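Local coordinates for methionine gamma-lyase (Trichomonas vaginalis, PDB 1E5E), which belongs to the pyridoxal-phosphate-dependent enzymes of the Cys/Met metabolism family, built on an aminotransferase-like fold and assembled from four copies of one chain, at residues R5-P8 with A9-C12; Q18-Q21 with F22-I26; V64-L67 with E68-A72; D165-R168 with V169-A173; L257-L260 with N261-K265. One frame throughout, in Å; residues are numbered along the deposited sequence.

Contact 1: residues R5-P8 with A9-C12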
loop_
_atom_site.group_PDB
_atom_site.type_symbol
_atom_site.label_atom_id
_atom_site.label_comp_id
_atom_site.label_asym_id
_atom_site.label_seq_id
_atom_site.Cartn_x
_atom_site.Cartn_y
_atom_site.Cartn_z
ATOM N N ARG A 5 30.651 -17.303 4.987
ATOM C CA ARG A 5 29.501 -16.668 4.355
ATOM C C ARG A 5 28.346 -16.446 5.329
ATOM O O ARG A 5 27.993 -17.342 6.102
ATOM C CB ARG A 5 29.064 -17.521 3.148
ATOM C CG ARG A 5 28.086 -16.877 2.182
ATOM C CD ARG A 5 27.661 -17.812 1.055
ATOM N NE ARG A 5 26.709 -17.211 0.119
ATOM C CZ ARG A 5 27.072 -16.269 -0.757
ATOM N NH1 ARG A 5 28.347 -15.875 -0.755
ATOM N NH2 ARG A 5 26.225 -15.705 -1.623
ATOM N N MET A 6 27.721 -15.279 5.278
ATOM C CA MET A 6 26.574 -14.978 6.140
ATOM C C MET A 6 25.592 -16.138 6.034
ATOM O O MET A 6 25.323 -16.556 4.890
ATOM C CB MET A 6 25.899 -13.681 5.678
ATOM C CG MET A 6 24.645 -13.376 6.552
ATOM S SD MET A 6 23.946 -11.813 5.978
ATOM C CE MET A 6 24.992 -10.648 6.882
ATOM N N THR A 7 25.095 -16.716 7.114
ATOM C CA THR A 7 24.161 -17.838 6.910
ATOM C C THR A 7 22.882 -17.386 6.215
ATOM O O THR A 7 22.412 -16.237 6.340
ATOM C CB THR A 7 23.714 -18.440 8.261
ATOM O OG1 THR A 7 23.025 -17.421 8.967
ATOM C CG2 THR A 7 24.899 -18.957 9.096
ATOM N N PRO A 8 22.152 -18.360 5.660
ATOM C CA PRO A 8 20.867 -18.098 5.011
ATOM C C PRO A 8 19.873 -17.560 6.014
ATOM O O PRO A 8 19.008 -16.718 5.698
ATOM C CB PRO A 8 20.479 -19.459 4.404
ATOM C CG PRO A 8 21.799 -20.144 4.132
ATOM C CD PRO A 8 22.648 -19.731 5.327
ATOM N N ALA A 9 19.907 -18.015 7.261
ATOM C CA ALA A 9 19.007 -17.569 8.316
ATOM C C ALA A 9 19.211 -16.088 8.644
ATOM O O ALA A 9 18.212 -15.418 8.848
ATOM C CB ALA A 9 19.169 -18.372 9.618
ATOM N N THR A 10 20.414 -15.568 8.468
ATOM C CA THR A 10 20.639 -14.138 8.712
ATOM C C THR A 10 20.444 -13.340 7.439
ATOM O O THR A 10 19.868 -12.255 7.416
ATOM C CB THR A 10 22.055 -13.933 9.290
ATOM O OG1 THR A 10 22.059 -14.662 10.549
ATOM C CG2 THR A 10 22.425 -12.475 9.469
ATOM N N ALA A 11 20.891 -13.924 6.334
ATOM C CA ALA A 11 20.863 -13.273 5.063
ATOM C C ALA A 11 19.456 -12.997 4.566
ATOM O O ALA A 11 19.281 -11.973 3.890
ATOM C CB ALA A 11 21.597 -14.106 4.019
ATOM N N CYS A 12 18.470 -13.801 4.883
ATOM C CA CYS A 12 17.135 -13.458 4.370
ATOM C C CYS A 12 16.610 -12.178 5.016
ATOM O O CYS A 12 15.742 -11.535 4.409
ATOM C CB CYS A 12 16.138 -14.615 4.485
ATOM S SG CYS A 12 15.861 -15.085 6.173
#

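Contact 2: residues Q18-Q21 with F22-I26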
loop_
_atom_site.group_PDB
_atom_site.type_symbol
_atom_site.label_atom_id
_atom_site.label_comp_id
_atom_site.label_asym_id
_atom_site.label_seq_id
_atom_site.Cartn_x
_atom_site.Cartn_y
_atom_site.Cartn_z
ATOM N N GLN A 18 20.775 -1.972 2.596
ATOM C CA GLN A 18 20.548 -0.718 1.908
ATOM C C GLN A 18 21.114 0.458 2.690
ATOM O O GLN A 18 21.266 0.359 3.910
ATOM C CB GLN A 18 19.006 -0.505 1.791
ATOM C CG GLN A 18 18.399 -1.653 0.948
ATOM C CD GLN A 18 19.010 -1.624 -0.454
ATOM O OE1 GLN A 18 18.669 -0.738 -1.242
ATOM N NE2 GLN A 18 19.917 -2.542 -0.763
ATOM N N LYS A 19 21.325 1.599 2.057
ATOM C CA LYS A 19 21.782 2.756 2.845
ATOM C C LYS A 19 20.709 3.837 2.755
ATOM O O LYS A 19 20.652 4.508 1.702
ATOM C CB LYS A 19 23.135 3.147 2.212
ATOM N N ASP A 20 19.801 4.011 3.695
ATOM C CA ASP A 20 18.767 5.041 3.478
ATOM C C ASP A 20 19.251 6.357 4.069
ATOM O O ASP A 20 19.793 6.292 5.178
ATOM C CB ASP A 20 17.437 4.595 4.043
ATOM C CG ASP A 20 16.499 5.800 4.051
ATOM O OD1 ASP A 20 15.930 6.095 2.977
ATOM O OD2 ASP A 20 16.409 6.338 5.160
ATOM N N GLN A 21 18.971 7.510 3.479
ATOM C CA GLN A 21 19.462 8.802 3.928
ATOM C C GLN A 21 18.988 9.173 5.332
ATOM O O GLN A 21 19.730 9.799 6.133
ATOM C CB GLN A 21 19.109 9.953 2.964
ATOM C CG GLN A 21 17.611 10.072 2.672
ATOM C CD GLN A 21 17.314 10.703 1.288
ATOM O OE1 GLN A 21 17.155 9.994 0.264
ATOM N NE2 GLN A 21 17.222 12.049 1.336
ATOM N N PHE A 22 17.830 8.679 5.704
ATOM C CA PHE A 22 17.349 8.941 7.075
ATOM C C PHE A 22 17.672 7.790 8.027
ATOM O O PHE A 22 17.231 7.869 9.189
ATOM C CB PHE A 22 15.831 9.169 7.010
ATOM C CG PHE A 22 15.515 10.383 6.142
ATOM C CD1 PHE A 22 15.840 11.647 6.581
ATOM C CD2 PHE A 22 14.885 10.260 4.939
ATOM C CE1 PHE A 22 15.580 12.766 5.807
ATOM C CE2 PHE A 22 14.598 11.359 4.152
ATOM C CZ PHE A 22 14.920 12.634 4.590
ATOM N N GLY A 23 18.326 6.734 7.562
ATOM C CA GLY A 23 18.594 5.592 8.473
ATOM C C GLY A 23 17.341 4.737 8.665
ATOM O O GLY A 23 17.165 4.090 9.709
ATOM N N ALA A 24 16.366 4.820 7.744
ATOM C CA ALA A 24 15.143 4.025 7.916
ATOM C C ALA A 24 15.494 2.561 8.195
ATOM O O ALA A 24 16.254 1.985 7.416
ATOM C CB ALA A 24 14.314 4.051 6.630
ATOM N N ALA A 25 14.953 1.948 9.245
ATOM C CA ALA A 25 15.238 0.551 9.533
ATOM C C ALA A 25 14.694 -0.359 8.422
ATOM O O ALA A 25 15.467 -1.174 7.907
ATOM C CB ALA A 25 14.669 0.152 10.870
ATOM N N ILE A 26 13.531 -0.013 7.918
ATOM C CA ILE A 26 12.938 -0.711 6.766
ATOM C C ILE A 26 13.000 0.283 5.604
ATOM O O ILE A 26 12.328 1.307 5.635
ATOM C CB ILE A 26 11.507 -1.177 7.014
ATOM C CG1 ILE A 26 11.364 -2.043 8.267
ATOM C CG2 ILE A 26 10.982 -1.937 5.798
ATOM C CD1 ILE A 26 12.253 -3.264 8.334
#

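Contact 3: residues V64-L67 with E68-A72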
loop_
_atom_site.group_PDB
_atom_site.type_symbol
_atom_site.label_atom_id
_atom_site.label_comp_id
_atom_site.label_asym_id
_atom_site.label_seq_id
_atom_site.Cartn_x
_atom_site.Cartn_y
_atom_site.Cartn_z
ATOM N N VAL A 64 13.146 -2.514 -5.926
ATOM C CA VAL A 64 13.212 -3.790 -6.653
ATOM C C VAL A 64 14.660 -4.314 -6.592
ATOM O O VAL A 64 14.783 -5.495 -6.304
ATOM C CB VAL A 64 12.661 -3.696 -8.100
ATOM C CG1 VAL A 64 12.815 -4.985 -8.886
ATOM C CG2 VAL A 64 11.165 -3.304 -8.075
ATOM N N SER A 65 15.681 -3.455 -6.715
ATOM C CA SER A 65 17.039 -3.859 -6.587
ATOM C C SER A 65 17.292 -4.421 -5.187
ATOM O O SER A 65 18.073 -5.354 -5.109
ATOM C CB SER A 65 18.080 -2.722 -6.753
ATOM O OG SER A 65 17.852 -2.197 -8.040
ATOM N N ASN A 66 16.717 -3.818 -4.158
ATOM C CA ASN A 66 16.931 -4.377 -2.824
ATOM C C ASN A 66 16.525 -5.849 -2.797
ATOM O O ASN A 66 17.281 -6.727 -2.378
ATOM C CB ASN A 66 16.188 -3.540 -1.768
ATOM C CG ASN A 66 16.407 -4.098 -0.370
ATOM O OD1 ASN A 66 17.376 -4.793 -0.051
ATOM N ND2 ASN A 66 15.466 -3.790 0.501
ATOM N N LEU A 67 15.298 -6.190 -3.164
ATOM C CA LEU A 67 14.873 -7.589 -3.214
ATOM C C LEU A 67 15.804 -8.438 -4.102
ATOM O O LEU A 67 16.173 -9.545 -3.760
ATOM C CB LEU A 67 13.499 -7.650 -3.924
ATOM C CG LEU A 67 12.944 -9.061 -4.164
ATOM C CD1 LEU A 67 12.873 -9.749 -2.782
ATOM C CD2 LEU A 67 11.589 -8.969 -4.873
ATOM N N GLU A 68 16.154 -7.960 -5.292
ATOM C CA GLU A 68 17.016 -8.672 -6.221
ATOM C C GLU A 68 18.366 -9.079 -5.651
ATOM O O GLU A 68 18.789 -10.265 -5.779
ATOM C CB GLU A 68 17.157 -7.877 -7.519
ATOM C CG GLU A 68 15.846 -7.814 -8.338
ATOM C CD GLU A 68 15.997 -6.844 -9.506
ATOM O OE1 GLU A 68 16.927 -5.988 -9.468
ATOM O OE2 GLU A 68 15.244 -6.938 -10.524
ATOM N N GLY A 69 19.037 -8.193 -4.939
ATOM C CA GLY A 69 20.365 -8.444 -4.349
ATOM C C GLY A 69 20.231 -9.435 -3.214
ATOM O O GLY A 69 21.060 -10.345 -3.011
ATOM N N LYS A 70 19.122 -9.332 -2.487
ATOM C CA LYS A 70 18.893 -10.304 -1.398
ATOM C C LYS A 70 18.722 -11.703 -1.972
ATOM O O LYS A 70 19.430 -12.647 -1.536
ATOM C CB LYS A 70 17.735 -9.868 -0.532
ATOM C CG LYS A 70 18.034 -8.758 0.477
ATOM C CD LYS A 70 16.788 -8.256 1.172
ATOM C CE LYS A 70 17.112 -7.371 2.394
ATOM N NZ LYS A 70 17.974 -6.221 1.984
ATOM N N ILE A 71 17.978 -11.883 -3.059
ATOM C CA ILE A 71 17.731 -13.195 -3.662
ATOM C C ILE A 71 18.977 -13.718 -4.383
ATOM O O ILE A 71 19.280 -14.908 -4.258
ATOM C CB ILE A 71 16.567 -13.163 -4.683
ATOM C CG1 ILE A 71 15.230 -12.737 -4.042
ATOM C CG2 ILE A 71 16.408 -14.467 -5.438
ATOM C CD1 ILE A 71 14.745 -13.720 -2.999
ATOM N N ALA A 72 19.699 -12.850 -5.102
ATOM C CA ALA A 72 20.938 -13.271 -5.762
ATOM C C ALA A 72 21.921 -13.786 -4.703
ATOM O O ALA A 72 22.606 -14.774 -4.944
ATOM C CB ALA A 72 21.700 -12.122 -6.418
HETATM O O HOH W 1 16.358 -4.376 3.370
#

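Contact 4: residues D165-R168 with V169-A173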
loop_
_atom_site.group_PDB
_atom_site.type_symbol
_atom_site.label_atom_id
_atom_site.label_comp_id
_atom_site.label_asym_id
_atom_site.label_seq_id
_atom_site.Cartn_x
_atom_site.Cartn_y
_atom_site.Cartn_z
ATOM N N ASP A 165 18.038 -35.565 -10.981
ATOM C CA ASP A 165 19.457 -35.440 -10.696
ATOM C C ASP A 165 20.044 -34.332 -11.568
ATOM O O ASP A 165 20.393 -34.505 -12.731
ATOM C CB ASP A 165 20.148 -36.786 -10.969
ATOM C CG ASP A 165 21.623 -36.715 -10.666
ATOM O OD1 ASP A 165 22.250 -35.643 -10.625
ATOM O OD2 ASP A 165 22.200 -37.805 -10.492
ATOM N N MET A 166 20.150 -33.148 -10.970
ATOM C CA MET A 166 20.599 -31.932 -11.628
ATOM C C MET A 166 22.051 -31.990 -12.090
ATOM O O MET A 166 22.331 -31.543 -13.208
ATOM C CB MET A 166 20.442 -30.701 -10.704
ATOM C CG MET A 166 18.982 -30.354 -10.454
ATOM S SD MET A 166 18.693 -28.781 -9.624
ATOM C CE MET A 166 19.226 -29.171 -7.973
ATOM N N GLU A 167 22.919 -32.522 -11.236
ATOM C CA GLU A 167 24.311 -32.612 -11.680
ATOM C C GLU A 167 24.436 -33.427 -12.981
ATOM O O GLU A 167 25.113 -33.001 -13.918
ATOM C CB GLU A 167 25.205 -33.211 -10.620
ATOM C CG GLU A 167 26.669 -33.074 -11.019
ATOM C CD GLU A 167 27.573 -33.299 -9.836
ATOM O OE1 GLU A 167 27.102 -33.539 -8.695
ATOM O OE2 GLU A 167 28.795 -33.177 -10.035
ATOM N N ARG A 168 23.703 -34.537 -13.037
ATOM C CA ARG A 168 23.694 -35.378 -14.205
ATOM C C ARG A 168 23.152 -34.680 -15.443
ATOM O O ARG A 168 23.771 -34.797 -16.506
ATOM C CB ARG A 168 22.861 -36.666 -14.055
ATOM C CG ARG A 168 23.332 -37.638 -15.157
ATOM C CD ARG A 168 22.758 -39.038 -14.950
ATOM N NE ARG A 168 21.308 -38.983 -15.187
ATOM C CZ ARG A 168 20.478 -39.351 -14.195
ATOM N NH1 ARG A 168 20.944 -39.754 -13.009
ATOM N NH2 ARG A 168 19.181 -39.275 -14.447
ATOM N N VAL A 169 22.012 -34.002 -15.277
ATOM C CA VAL A 169 21.415 -33.297 -16.389
ATOM C C VAL A 169 22.402 -32.232 -16.868
ATOM O O VAL A 169 22.556 -32.045 -18.077
ATOM C CB VAL A 169 20.059 -32.692 -15.985
ATOM C CG1 VAL A 169 19.535 -31.665 -16.985
ATOM C CG2 VAL A 169 19.002 -33.783 -15.754
ATOM N N CYS A 170 23.033 -31.505 -15.952
ATOM C CA CYS A 170 23.953 -30.462 -16.376
ATOM C C CYS A 170 25.155 -31.021 -17.128
ATOM O O CYS A 170 25.549 -30.459 -18.151
ATOM C CB CYS A 170 24.392 -29.595 -15.187
ATOM S SG CYS A 170 23.013 -28.593 -14.581
ATOM N N LYS A 171 25.748 -32.114 -16.639
ATOM C CA LYS A 171 26.907 -32.674 -17.367
ATOM C C LYS A 171 26.498 -33.126 -18.760
ATOM O O LYS A 171 27.152 -32.772 -19.726
ATOM C CB LYS A 171 27.552 -33.824 -16.606
ATOM C CG LYS A 171 28.158 -33.323 -15.280
ATOM C CD LYS A 171 28.592 -34.608 -14.579
ATOM C CE LYS A 171 29.364 -34.422 -13.292
ATOM N NZ LYS A 171 29.291 -35.732 -12.541
ATOM N N ASP A 172 25.349 -33.761 -18.922
ATOM C CA ASP A 172 24.867 -34.086 -20.253
ATOM C C ASP A 172 24.576 -32.861 -21.130
ATOM O O ASP A 172 24.947 -32.826 -22.310
ATOM C CB ASP A 172 23.640 -34.992 -20.098
ATOM C CG ASP A 172 24.041 -36.362 -19.552
ATOM O OD1 ASP A 172 25.210 -36.740 -19.281
ATOM O OD2 ASP A 172 23.101 -37.128 -19.299
ATOM N N ALA A 173 23.882 -31.841 -20.614
ATOM C CA ALA A 173 23.577 -30.668 -21.407
ATOM C C ALA A 173 24.868 -29.958 -21.799
ATOM O O ALA A 173 25.023 -29.521 -22.935
ATOM C CB ALA A 173 22.760 -29.639 -20.588
#

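Contact 5: residues L257-L260 with N261-K265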
loop_
_atom_site.group_PDB
_atom_site.type_symbol
_atom_site.label_atom_id
_atom_site.label_comp_id
_atom_site.label_asym_id
_atom_site.label_seq_id
_atom_site.Cartn_x
_atom_site.Cartn_y
_atom_site.Cartn_z
ATOM N N LEU A 257 10.169 -12.363 2.763
ATOM C CA LEU A 257 11.448 -13.026 2.721
ATOM C C LEU A 257 12.149 -13.075 4.063
ATOM O O LEU A 257 12.933 -13.991 4.385
ATOM C CB LEU A 257 12.387 -12.289 1.725
ATOM C CG LEU A 257 13.811 -12.852 1.600
ATOM C CD1 LEU A 257 13.823 -14.328 1.137
ATOM C CD2 LEU A 257 14.649 -12.061 0.610
ATOM N N SER A 258 11.922 -12.056 4.912
ATOM C CA SER A 258 12.586 -12.028 6.194
ATOM C C SER A 258 12.167 -13.203 7.061
ATOM O O SER A 258 12.991 -13.609 7.909
ATOM C CB SER A 258 12.424 -10.654 6.866
ATOM O OG SER A 258 11.072 -10.466 7.212
ATOM N N THR A 259 11.003 -13.841 6.854
ATOM C CA THR A 259 10.694 -15.031 7.660
ATOM C C THR A 259 10.853 -16.320 6.844
ATOM O O THR A 259 10.379 -17.378 7.281
ATOM C CB THR A 259 9.245 -15.011 8.175
ATOM O OG1 THR A 259 8.350 -14.742 7.065
ATOM C CG2 THR A 259 9.075 -13.977 9.283
ATOM N N LEU A 260 11.439 -16.249 5.653
ATOM C CA LEU A 260 11.553 -17.419 4.786
ATOM C C LEU A 260 12.221 -18.604 5.499
ATOM O O LEU A 260 11.834 -19.767 5.398
ATOM C CB LEU A 260 12.347 -17.086 3.495
ATOM C CG LEU A 260 12.556 -18.257 2.522
ATOM C CD1 LEU A 260 11.237 -18.849 2.028
ATOM C CD2 LEU A 260 13.347 -17.841 1.262
ATOM N N ASN A 261 13.338 -18.320 6.192
ATOM C CA ASN A 261 14.015 -19.430 6.858
ATOM C C ASN A 261 13.153 -20.119 7.914
ATOM O O ASN A 261 13.123 -21.353 7.931
ATOM C CB ASN A 261 15.311 -18.931 7.496
ATOM C CG ASN A 261 16.011 -20.018 8.309
ATOM O OD1 ASN A 261 16.592 -20.926 7.735
ATOM N ND2 ASN A 261 15.984 -19.868 9.629
ATOM N N ILE A 262 12.484 -19.340 8.794
ATOM C CA ILE A 262 11.691 -19.987 9.841
ATOM C C ILE A 262 10.410 -20.597 9.309
ATOM O O ILE A 262 9.938 -21.547 9.918
ATOM C CB ILE A 262 11.370 -19.061 11.043
ATOM C CG1 ILE A 262 10.641 -17.798 10.566
ATOM C CG2 ILE A 262 12.665 -18.714 11.766
ATOM C CD1 ILE A 262 10.121 -16.945 11.718
ATOM N N ARG A 263 9.860 -20.110 8.237
ATOM C CA ARG A 263 8.675 -20.668 7.595
ATOM C C ARG A 263 9.006 -21.987 6.873
ATOM O O ARG A 263 8.343 -23.025 7.069
ATOM C CB ARG A 263 8.123 -19.679 6.534
ATOM C CG ARG A 263 7.354 -18.520 7.129
ATOM C CD ARG A 263 6.650 -17.639 6.107
ATOM N NE ARG A 263 7.518 -16.824 5.257
ATOM C CZ ARG A 263 7.886 -17.149 4.027
ATOM N NH1 ARG A 263 7.475 -18.300 3.477
ATOM N NH2 ARG A 263 8.637 -16.296 3.334
ATOM N N MET A 264 10.091 -22.012 6.121
ATOM C CA MET A 264 10.477 -23.237 5.410
ATOM C C MET A 264 10.746 -24.382 6.409
ATOM O O MET A 264 10.363 -25.517 6.135
ATOM C CB MET A 264 11.698 -23.111 4.496
ATOM C CG MET A 264 11.516 -22.201 3.290
ATOM S SD MET A 264 9.990 -22.511 2.366
ATOM C CE MET A 264 10.210 -24.155 1.715
ATOM N N LYS A 265 11.422 -24.091 7.498
ATOM C CA LYS A 265 11.702 -25.076 8.517
ATOM C C LYS A 265 10.404 -25.574 9.134
ATOM O O LYS A 265 10.210 -26.772 9.194
ATOM C CB LYS A 265 12.579 -24.570 9.680
ATOM C CG LYS A 265 13.943 -24.171 9.143
ATOM C CD LYS A 265 14.908 -23.720 10.243
ATOM C CE LYS A 265 16.327 -23.986 9.732
ATOM N NZ LYS A 265 17.349 -23.486 10.713
HETATM O O HOH W 2 13.696 -16.260 8.535
#

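Contact 1: residues R5-P8 with A9-C12
Thr7 OG1 accepts the backbone N-H of Thr10, with N and OG1 3.2 Å apart, and the bond makes Thr7 the N-cap of helix 8-14. Rotation of OG1 into the position between the backbone N and the carbonyl carbon (chi1 62°) turns the hydroxyl back over the first turn; threonine suits the place because its short hydroxyl arm can reach a first-turn N-H. Thr10 N also leans on Thr7 O, 3.0 Å away, approaching from above the carbonyl plane. That carbonyl oxygen takes a second, straighter donor, Ala11 N, at 2.8 Å. Pro8 fits the first helical position because its ring nitrogen has no hydrogen to offer and its phi is already near the helical value; its O receives Cys12 N at 3.1 Å. Met6 and Ala11, before and after the N-cap, form a hydrophobic staple. The methionine runs straight out to SD, which rests 3.8 Å from Ala11 CB, while its CG crosses Thr10 CG2 at 3.8 Å, roughly at a right angle. Behind these bonds stands Glu383 of the second subunit, whose OE1 is hydrogen-bonded to both threonine hydroxyls; Asp380 N of that subunit also meets Thr10 OG1. Within its own chain the turn is wedged between two helices: Met6 and Ala11 pack on Phe73 of helix 62-75, and Ala9 and Cys12 rest on Asn261 of helix 260-279.

Contact 2: residues Q18-Q21 with F22-I26
Asp20 OD2 is gripped by two backbone N-H groups, Phe22 N at 2.8 Å and Ala24 N at 3.0 Å, which reach it from opposite faces of the carboxylate plane. The bond from Ala24 is nearly straight (167°); that from Phe22 is more bent and closes an Asx turn. With CG anti to the backbone N (chi1 168°), the short aspartate side chain folds over the loop and organises it. The main chain adds a type I beta turn, Gly23 N giving to Asp20 O at 2.8 Å. Glycine suits the end of this turn because its phi is positive (77°), while the methyl of Ala24 is small enough to sit 3.4 Å from Asp20 OD2. Gln21 and Phe22 run alongside each other: Gln21 CG makes a CH-pi contact over one ring face, 3.9 Å from the Phe22 centroid, and the amide lies almost parallel to the ring. The other carboxylate oxygen, OD1, bonds Tyr30 OH of the third subunit, and Gln21 NE2 reaches Lys19 O of that subunit. Along the chain the loop links helix 8-14 to helix 40-47, and Phe22 packs against Pro62 of the third subunit, at the start of its helix 62-75.

Contact 3: residues V64-L67 with E68-A72
The flat amide of Asn66 meets Lys70 in its own plane: Lys70 NZ sits on a lone pair of Asn66 OD1 at 2.6 Å, a short bond. The other end of the amide, ND2, gives a hydrogen bond to water 1, which also accepts from Lys70 NZ at 2.8 Å, so the two side chains and the water form a closed ring that holds the amide from both ends. This is an i to i+4 pairing on the alpha helix 62-75, where successive turns bring such residues onto one face. Asn66 swings its amide toward the next turn with CG anti to the backbone N, and Lys70 answers by bending at its last torsion (chi4 57°) to bring the ammonium back. Ala15 O is a further partner of that ammonium, which eases the burial of a lysine here. The carboxylate of Glu68 turns along another side of the helix, crossing Val64 obliquely with OE2 3.5 Å from Val64 CG1. Its charge is answered outside, by a salt bridge from OE2 to Arg233 and a hydrogen bond from Ala82 N, which probably favours the ionised form. Leu67 and Ile71 supply the apolar face, lying side by side against Leu221 of strand 220-224. The main chain beneath is regular, Glu68 N meeting Val64 O at 3.0 Å. Between the two apolar side chains, Leu67 CD1 approaches Ile71 CG1 to 4.0 Å.

Contact 4: residues D165-R168 with V169-A173
Asp165 O accepts from Val169 N at 3.1 Å, and the same i to i+4 pattern repeats through Met166, Glu167 and Arg168, ending with an almost straight bond from Asp172 N to Arg168 O (173°). The side chain of Asp165 caps this helix: as N-cap it takes Arg168 N on OD1 at 3.0 Å, the donor standing above the carboxylate plane. Aspartate suits the place because its short arm reaches the N-H groups of the first turn and its negative charge probably interacts favourably with the positive end of the helix dipole. Its other oxygen, OD2, lies 3.4 Å from Arg168 NH1. That salt bridge works by charge alone, for OD2 is well out of the guanidinium plane and no N-H points at it; the bend of Arg168 at chi3 (68°) carries the group back to the cap. On the exposed side, Glu167 and Lys171 are both extended beyond CG and meet near their ends. Their salt bridge is long, 3.6 Å from Glu167 OE2 to Lys171 NZ, and the lysine CE lies as near to the carboxylate as NZ does, so the pairing is loose. Val169 is buried, its CG2 3.4 Å from Asp165 O. The helix is the crossover of a beta-alpha-beta unit between strands 148-154 and 180-184. Val169 packs on Val151 and Phe153 of the first strand and Cys170 on Val181 of the second, so small and apolar residues face the sheet while Glu167 and Lys171 face outward.

Contact 5: residues L257-L260 with N261-K265
Thr259 OG1 accepts from Arg263 NE at 2.9 Å, in the plane of the guanidinium, at the start of helix 260-279. Thr259 is the N-cap residue, yet its side chain makes no capping bond; the hydroxyl instead serves the arginine one turn on and also bonds Gly256 O. Its backbone carbonyl does the helical work, receiving Arg263 N at 2.9 Å. Arg263 reaches back because its chain bends at chi3 (-70°), which lays the guanidinium across Leu260 at about a right angle. Leu260 CA sits over one face, 3.4 Å above the plane and offset toward the rim. The remaining nitrogens are tied to the main chain, NH1 to Tyr210 O and NH2 to Gly256 O, so the buried cation is held in both position and rotation. Ile262 takes the less common helical rotamer, with CG1 beside both the backbone N and the carbonyl carbon (chi1 57°), and thereby folds its arm back against Thr259, CG1 to CB 3.9 Å. Its packing continues on Ile378 of the second subunit. Leu260 and Met264 lie side by side: Leu260 CD1 touches Met264 CG at 3.6 Å, and the flexible methionine keeps its SD 3.9 Å from the same Leu260 CD1. A type I turn from Leu257 to Leu260 joins helix 247-257 to this one. Water 2 spans this entry, donating to Ser258 O at 2.8 Å and accepting weakly from Ile262 N.

Contacts 1, 3 and 5 form a connected group beside helix 8-14. Contact 1 touches contact 5 directly, Cys12 CB lying 3.3 Å from Leu257 O, and Leu257 CD2 in turn packs on Lys70 CB of contact 3 at 4.0 Å. Contact 2 joins through Gln18 CG, 3.4 Å from Asn66 CG. Contacts 1 and 5 both face the second subunit, while contact 2 meets chiefly the third. Contact 4 stands apart, its centre about 28 Å from that of contact 3. Contacts 3, 4 and 5 do not adjoin the bound N-(hydroxy{3-hydroxy-2-methyl-5-[(phosphonooxy)methyl]pyridin-4-yl}methyl)norvaline closely: the side chains of Leu67, Met166 and Met264 lie about 12, 13 and 13 Å from a molecule of it.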